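Local coordinates for protein putative isochorismatase hydrolase (Oleispira antarctica, PDB 3LQY) that probably acts as a hydrolase of the isochorismatase family, at residues T8-I13 against K42-F47; L12-N17 against V55-E60; C148-L153 against Q164-F169. All coordinates share one frame; numbering follows the deposited sequence.

Interaction 1 (T8-I13 against K42-F47); sequences TALLLI and KLLAKF
F47 N donates to L43 O at 3.0 Å, the helical bond that brings both residues onto the face of helix 33-49 turned to L10 of strand 8-13. No hydrogen bond crosses between helix and strand, so the contact is a worked case of apolar fitting, and most of it falls to one leucine. L10 CB stands 3.5 Å above the centre of the F47 ring, 4° off the ring normal, a CH-pi contact over the face. CG lies anti to the backbone N (chi1 171°), which carries both methyls past the ring to other partners. CD1 rests 4.0 Å from L43 CB, while CD2 reaches the helix backbone, 3.5 Å from L44 CA. At the edge of the F47 ring, near its plane, T8 O approaches CE2 to 3.3 Å. Further along the strand, L12 CD2 meets L44 CG at 4.1 Å, the two side chains crossing at about a right angle. V54 also touches F47, and A183 and I187 of helix 183-187 touch L43. Helix and strand axes run roughly antiparallel, at 148° and 9.6 Å apart, as befits the beta-alpha-beta crossover that leads to the neighbouring parallel strand 54-59.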
# COMPACT_ATOMS: atom_id res chain seq x y z
N THR A 8 -2.05 -4.81 -15.17
CA THR A 8 -2.17 -4.79 -13.72
C THR A 8 -0.83 -4.41 -13.11
O THR A 8 0.19 -5.03 -13.39
CB THR A 8 -2.69 -6.15 -13.16
OG1 THR A 8 -3.91 -6.50 -13.84
CG2 THR A 8 -2.91 -6.07 -11.64
N ALA A 9 -0.88 -3.36 -12.29
CA ALA A 9 0.27 -2.82 -11.58
C ALA A 9 0.19 -3.25 -10.13
O ALA A 9 -0.90 -3.24 -9.52
CB ALA A 9 0.26 -1.31 -11.67
N LEU A 10 1.31 -3.63 -9.54
CA LEU A 10 1.38 -3.80 -8.08
C LEU A 10 1.71 -2.44 -7.49
O LEU A 10 2.65 -1.76 -7.92
CB LEU A 10 2.39 -4.87 -7.68
CG LEU A 10 2.80 -5.07 -6.22
CD1 LEU A 10 1.67 -5.82 -5.44
CD2 LEU A 10 4.16 -5.80 -6.21
N LEU A 11 0.88 -2.02 -6.54
CA LEU A 11 0.94 -0.68 -5.95
C LEU A 11 1.21 -0.83 -4.48
O LEU A 11 0.35 -1.32 -3.71
CB LEU A 11 -0.37 0.07 -6.18
CG LEU A 11 -0.44 1.56 -5.84
CD1 LEU A 11 0.60 2.34 -6.57
CD2 LEU A 11 -1.82 2.08 -6.21
N LEU A 12 2.39 -0.41 -4.08
CA LEU A 12 2.79 -0.59 -2.72
C LEU A 12 2.69 0.75 -2.03
O LEU A 12 3.40 1.70 -2.36
CB LEU A 12 4.24 -1.12 -2.68
CG LEU A 12 4.50 -2.40 -3.53
CD1 LEU A 12 4.90 -2.11 -4.99
CD2 LEU A 12 5.53 -3.31 -2.86
N ILE A 13 1.83 0.81 -1.03
CA ILE A 13 1.53 2.06 -0.32
C ILE A 13 2.28 2.15 0.99
O ILE A 13 1.96 1.45 1.93
CB ILE A 13 -0.00 2.18 -0.00
CG1 ILE A 13 -0.84 2.08 -1.28
CG2 ILE A 13 -0.27 3.52 0.71
CD1 ILE A 13 -0.60 3.21 -2.29
N LYS A 42 6.89 -11.07 -1.36
CA LYS A 42 6.45 -12.25 -2.16
C LYS A 42 5.78 -11.77 -3.46
O LYS A 42 6.09 -12.22 -4.55
CB LYS A 42 5.48 -13.05 -1.29
CG LYS A 42 5.48 -14.55 -1.41
CD LYS A 42 4.75 -15.19 -0.20
CE LYS A 42 5.67 -15.16 1.06
NZ LYS A 42 5.08 -15.94 2.20
N LEU A 43 4.81 -10.86 -3.35
CA LEU A 43 4.12 -10.29 -4.54
C LEU A 43 5.07 -9.49 -5.42
O LEU A 43 5.09 -9.63 -6.65
CB LEU A 43 2.94 -9.39 -4.10
CG LEU A 43 1.67 -10.18 -3.82
CD1 LEU A 43 0.71 -9.48 -2.82
CD2 LEU A 43 0.95 -10.43 -5.14
N LEU A 44 5.91 -8.71 -4.78
CA LEU A 44 6.91 -7.91 -5.48
C LEU A 44 7.77 -8.77 -6.41
O LEU A 44 8.09 -8.38 -7.55
CB LEU A 44 7.85 -7.28 -4.46
CG LEU A 44 8.19 -5.80 -4.68
CD1 LEU A 44 9.35 -5.52 -3.86
CD2 LEU A 44 8.43 -5.39 -6.11
N ALA A 45 8.17 -9.92 -5.88
CA ALA A 45 9.05 -10.85 -6.58
C ALA A 45 8.33 -11.47 -7.77
O ALA A 45 8.92 -11.65 -8.84
CB ALA A 45 9.58 -11.94 -5.62
N LYS A 46 7.06 -11.82 -7.59
CA LYS A 46 6.25 -12.38 -8.67
C LYS A 46 6.08 -11.39 -9.84
O LYS A 46 6.25 -11.77 -11.00
CB LYS A 46 4.88 -12.82 -8.13
CG LYS A 46 4.03 -13.65 -9.13
CD LYS A 46 4.82 -14.84 -9.73
CE LYS A 46 3.92 -15.96 -10.16
NZ LYS A 46 4.67 -17.20 -10.47
N PHE A 47 5.78 -10.13 -9.55
CA PHE A 47 5.54 -9.10 -10.58
C PHE A 47 6.80 -8.87 -11.42
O PHE A 47 6.73 -8.84 -12.67
CB PHE A 47 5.02 -7.77 -9.96
CG PHE A 47 3.51 -7.66 -9.93
CD1 PHE A 47 2.76 -8.43 -9.04
CD2 PHE A 47 2.85 -6.80 -10.80
CE1 PHE A 47 1.30 -8.33 -9.03
CE2 PHE A 47 1.41 -6.70 -10.80
CZ PHE A 47 0.66 -7.49 -9.93

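Interaction 2 (L12-N17 against V55-E60); sequences LIDFQN and VHVRHE
L12 pairs with H56 and I13 with V57 in parallel register, through backbone bonds from L12 N to V55 O, V57 N to L12 O and D14 N to V57 O. Beyond I13 the chain leaves the strand, although D14 N still bonds V57 O; an inverse gamma turn follows, centred on F15, and a side chain takes over the pairing. The Q16 amide grips the backbone of H59 at both ends: H59 N donates to Q16 OE1 at 2.9 Å and 171°, and Q16 NE2 donates to H59 O at 2.8 Å, with that oxygen in the amide plane. The extended Q16 chain, its CG anti to the carbonyl carbon (chi1 -67°), crosses R58 at about a right angle and brings NE2 within 3.4 Å of R58 CG. NE2 also bonds A76 O, which R58 NH1 shares; both terminal nitrogens of R58 hold E60 OE2 in a salt bridge. An alanine in place of Q16 would probably leave H59 N and O without their mates and open a gap beside R58. D14 OD2 lies 3.4 Å from H59 CB, its carboxylate turned 69° from the imidazole, whose ND1 bonds K93 NZ. Among the apolar groups, L12 CD1 covers a face of the H56 ring, 4.2 Å from its centroid, while H56 NE2 bonds E88; I13 CD1 meets V57 CG2 at 3.7 Å. In the parallel sheet, strand 115-121 flanks 8-13 on the side away from 54-59, and strand 90-93 follows beyond 54-59.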
# COMPACT_ATOMS: atom_id res chain seq x y z
N LEU A 12 2.39 -0.41 -4.08
CA LEU A 12 2.79 -0.59 -2.72
C LEU A 12 2.69 0.75 -2.03
O LEU A 12 3.40 1.70 -2.36
CB LEU A 12 4.24 -1.12 -2.68
CG LEU A 12 4.50 -2.40 -3.53
CD1 LEU A 12 4.90 -2.11 -4.99
CD2 LEU A 12 5.53 -3.31 -2.86
N ILE A 13 1.83 0.81 -1.03
CA ILE A 13 1.53 2.06 -0.32
C ILE A 13 2.28 2.15 0.99
O ILE A 13 1.96 1.45 1.93
CB ILE A 13 -0.00 2.18 -0.00
CG1 ILE A 13 -0.84 2.08 -1.28
CG2 ILE A 13 -0.27 3.52 0.71
CD1 ILE A 13 -0.60 3.21 -2.29
N ASP A 14 3.33 2.98 1.01
CA ASP A 14 3.96 3.43 2.22
C ASP A 14 4.49 2.32 3.11
O ASP A 14 4.28 2.35 4.32
CB ASP A 14 3.06 4.34 3.07
CG ASP A 14 2.61 5.61 2.36
OD1 ASP A 14 3.04 5.87 1.23
OD2 ASP A 14 1.73 6.33 2.94
N PHE A 15 5.24 1.37 2.55
CA PHE A 15 5.91 0.41 3.39
C PHE A 15 7.22 1.08 3.87
O PHE A 15 8.30 0.76 3.40
CB PHE A 15 6.21 -0.90 2.63
CG PHE A 15 5.18 -1.99 2.81
CD1 PHE A 15 4.84 -2.45 4.07
CD2 PHE A 15 4.62 -2.60 1.71
CE1 PHE A 15 3.98 -3.47 4.23
CE2 PHE A 15 3.73 -3.64 1.86
CZ PHE A 15 3.39 -4.08 3.13
N GLN A 16 7.08 2.08 4.75
CA GLN A 16 8.16 2.93 5.18
C GLN A 16 8.60 2.60 6.59
O GLN A 16 7.84 2.09 7.42
CB GLN A 16 7.74 4.39 5.07
CG GLN A 16 7.55 4.83 3.63
CD GLN A 16 6.76 6.10 3.54
OE1 GLN A 16 5.57 6.06 3.21
NE2 GLN A 16 7.37 7.22 3.82
N ASN A 17 9.90 2.83 6.83
CA ASN A 17 10.53 2.42 8.08
C ASN A 17 9.80 2.78 9.35
O ASN A 17 9.71 1.96 10.29
CB ASN A 17 11.94 3.01 8.14
CG ASN A 17 12.92 2.28 7.23
OD1 ASN A 17 12.82 1.07 7.05
ND2 ASN A 17 13.85 3.02 6.65
N VAL A 55 4.53 -0.10 -9.02
CA VAL A 55 4.58 1.31 -8.61
C VAL A 55 4.56 1.43 -7.09
O VAL A 55 3.78 0.75 -6.40
CB VAL A 55 3.43 2.14 -9.17
CG1 VAL A 55 3.58 3.61 -8.78
CG2 VAL A 55 3.33 2.01 -10.67
N HIS A 56 5.42 2.32 -6.60
CA HIS A 56 5.54 2.58 -5.16
C HIS A 56 4.99 3.95 -4.78
O HIS A 56 5.10 4.93 -5.54
CB HIS A 56 7.03 2.54 -4.72
CG HIS A 56 7.74 1.29 -5.13
ND1 HIS A 56 7.90 0.21 -4.28
CD2 HIS A 56 8.35 0.95 -6.29
CE1 HIS A 56 8.60 -0.73 -4.90
NE2 HIS A 56 8.86 -0.31 -6.13
N VAL A 57 4.47 4.02 -3.57
CA VAL A 57 3.98 5.27 -3.04
C VAL A 57 4.65 5.45 -1.70
O VAL A 57 4.81 4.49 -0.99
CB VAL A 57 2.46 5.25 -2.89
CG1 VAL A 57 2.01 6.46 -2.12
CG2 VAL A 57 1.79 5.18 -4.30
N ARG A 58 5.07 6.67 -1.39
CA ARG A 58 5.78 6.99 -0.20
C ARG A 58 5.26 8.31 0.35
O ARG A 58 5.02 9.23 -0.41
CB ARG A 58 7.27 7.11 -0.57
CG ARG A 58 8.23 6.93 0.52
CD ARG A 58 9.69 6.87 0.04
NE ARG A 58 10.21 8.14 -0.52
CZ ARG A 58 10.56 9.21 0.19
NH1 ARG A 58 10.50 9.20 1.52
NH2 ARG A 58 11.02 10.30 -0.44
N HIS A 59 5.10 8.41 1.66
CA HIS A 59 4.56 9.62 2.30
C HIS A 59 5.59 10.44 3.06
O HIS A 59 6.42 9.87 3.80
CB HIS A 59 3.47 9.22 3.31
CG HIS A 59 2.67 10.38 3.83
ND1 HIS A 59 1.45 10.71 3.29
CD2 HIS A 59 2.92 11.29 4.80
CE1 HIS A 59 0.97 11.77 3.91
NE2 HIS A 59 1.84 12.15 4.83
N GLU A 60 5.53 11.76 2.90
CA GLU A 60 6.26 12.66 3.77
C GLU A 60 5.36 13.81 4.21
O GLU A 60 4.66 14.40 3.40
CB GLU A 60 7.53 13.20 3.06
CG GLU A 60 8.67 12.19 2.99
CD GLU A 60 9.99 12.74 2.35
OE1 GLU A 60 10.02 13.89 1.83
OE2 GLU A 60 10.98 12.00 2.35

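Interaction 3 (C148-L153 against Q164-F169); sequences CATLDL and QVHAAF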
# COMPACT_ATOMS: atom_id res chain seq x y z
N CYS A 148 -1.18 -5.98 4.09
CA CYS A 148 -1.46 -4.66 4.60
C CYS A 148 -1.40 -4.67 6.15
O CYS A 148 -1.61 -5.69 6.81
CB CYS A 148 -2.86 -4.17 4.14
SG CYS A 148 -3.09 -4.06 2.31
N ALA A 149 -1.24 -3.51 6.73
CA ALA A 149 -1.09 -3.41 8.16
C ALA A 149 -1.79 -2.20 8.70
O ALA A 149 -1.90 -1.16 8.03
CB ALA A 149 0.43 -3.33 8.51
N THR A 150 -2.22 -2.30 9.95
CA THR A 150 -2.82 -1.17 10.62
C THR A 150 -2.40 -1.24 12.11
O THR A 150 -1.39 -1.84 12.46
CB THR A 150 -4.41 -1.14 10.39
OG1 THR A 150 -5.02 0.02 10.96
CG2 THR A 150 -5.07 -2.42 10.91
N LEU A 151 -3.16 -0.58 12.96
CA LEU A 151 -2.90 -0.52 14.37
C LEU A 151 -4.20 -0.48 15.19
O LEU A 151 -5.33 -0.37 14.65
CB LEU A 151 -2.02 0.70 14.70
CG LEU A 151 -2.41 2.05 14.05
CD1 LEU A 151 -3.76 2.61 14.34
CD2 LEU A 151 -1.31 3.03 14.56
N ASP A 152 -4.03 -0.55 16.50
CA ASP A 152 -5.15 -0.50 17.41
C ASP A 152 -5.75 0.91 17.37
O ASP A 152 -5.00 1.90 17.42
CB ASP A 152 -4.73 -0.80 18.85
CG ASP A 152 -4.27 -2.23 19.09
OD1 ASP A 152 -4.31 -3.07 18.19
OD2 ASP A 152 -3.78 -2.50 20.22
N LEU A 153 -7.10 1.00 17.32
CA LEU A 153 -7.80 2.29 17.34
C LEU A 153 -8.69 2.42 18.56
O LEU A 153 -9.13 1.41 19.12
CB LEU A 153 -8.62 2.51 16.06
CG LEU A 153 -7.82 2.66 14.76
CD1 LEU A 153 -8.80 2.82 13.61
CD2 LEU A 153 -6.85 3.82 14.81
N GLN A 164 -9.16 -6.45 14.41
CA GLN A 164 -10.56 -6.14 14.16
C GLN A 164 -10.71 -4.91 13.28
O GLN A 164 -11.61 -4.87 12.44
CB GLN A 164 -11.32 -6.01 15.45
CG GLN A 164 -11.74 -7.40 15.95
CD GLN A 164 -12.63 -7.30 17.13
OE1 GLN A 164 -12.49 -6.37 17.92
NE2 GLN A 164 -13.54 -8.27 17.30
N VAL A 165 -9.79 -3.95 13.43
CA VAL A 165 -9.76 -2.80 12.54
C VAL A 165 -9.59 -3.30 11.10
O VAL A 165 -10.40 -3.01 10.20
CB VAL A 165 -8.66 -1.86 12.93
CG1 VAL A 165 -8.43 -0.75 11.85
CG2 VAL A 165 -8.86 -1.32 14.43
N HIS A 166 -8.55 -4.10 10.94
CA HIS A 166 -8.20 -4.73 9.67
C HIS A 166 -9.33 -5.54 9.05
O HIS A 166 -9.67 -5.38 7.87
CB HIS A 166 -6.92 -5.58 9.89
CG HIS A 166 -6.31 -6.10 8.64
ND1 HIS A 166 -5.46 -5.33 7.86
CD2 HIS A 166 -6.31 -7.34 8.08
CE1 HIS A 166 -5.01 -6.06 6.85
NE2 HIS A 166 -5.51 -7.29 6.97
N ALA A 167 -9.96 -6.39 9.86
CA ALA A 167 -11.05 -7.23 9.40
C ALA A 167 -12.26 -6.37 8.92
O ALA A 167 -12.86 -6.64 7.89
CB ALA A 167 -11.45 -8.18 10.50
N ALA A 168 -12.59 -5.31 9.66
CA ALA A 168 -13.71 -4.43 9.29
C ALA A 168 -13.45 -3.74 7.95
O ALA A 168 -14.33 -3.71 7.08
CB ALA A 168 -13.99 -3.39 10.40
N PHE A 169 -12.24 -3.20 7.79
CA PHE A 169 -11.91 -2.48 6.57
C PHE A 169 -11.81 -3.40 5.36
O PHE A 169 -12.30 -3.07 4.26
CB PHE A 169 -10.67 -1.63 6.76
CG PHE A 169 -10.98 -0.28 7.33
CD1 PHE A 169 -11.00 -0.08 8.70
CD2 PHE A 169 -11.24 0.78 6.50
CE1 PHE A 169 -11.34 1.16 9.23
CE2 PHE A 169 -11.45 2.01 7.02
CZ PHE A 169 -11.57 2.20 8.40
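T150, V165 and H166 form the close-fitting part of this contact, where the chain leaving strand 140-149 meets helix 162-173. T150 OG1 is anti to the backbone N (chi1 -176°), which puts CG2 in the crowded position between N and the carbonyl carbon and aims it at the helix, 3.8 Å from H166 CB. From there the imidazole reaches back along the strand: C148 CB lies in the ring plane at its edge, 3.9 Å from CE1, and C148 O comes obliquely to 3.4 Å from the same carbon. Both ring nitrogens are occupied outside the contact, ND1 by the hydroxyl of T123 and NE2, weakly, by H145 O. These two bonds would fix the rotation of the ring, although no hydrogen bond joins the two segments directly. The buried V165 fits as closely, its CG1 3.6 Å from T150 OG1 and its CG2 3.7 Å from L151 O. The looser side belongs to L153, which is partly exposed: its CD1 comes no nearer than 4.0 Å to V165 CG1, and the two side chains cross at about a right angle. A glycerol, probably from the crystallisation liquor, bonds T150 N and may mark a pocket. Such a site, in the loops that follow the C-terminal ends of parallel strands, is where alpha/beta folds commonly place their ligands.

How the interactions relate
Interactions 1 and 2 belong to one crossover: they share L12 and I13, their centres are 13 Å apart, and L10 O to V55 N, 2.7 Å, is a probable hydrogen bond continuing the strand pairing. Interaction 3 reaches the same sheet on the opposite side of the chain's centre from interaction 1, about 21 Å away between centres. From interaction 2 its centre is about 18 Å away, the nearest atoms about 5 Å. Along the chain between them, after strand 115-121, comes C126, modified to 3-sulfinoalanine. D14 and K93 with this cysteine are consistent with the Asp-Lys-Cys set of the family, which would put the probable active site beside interaction 2; glycerol lies about 4 Å from the H166 side chain.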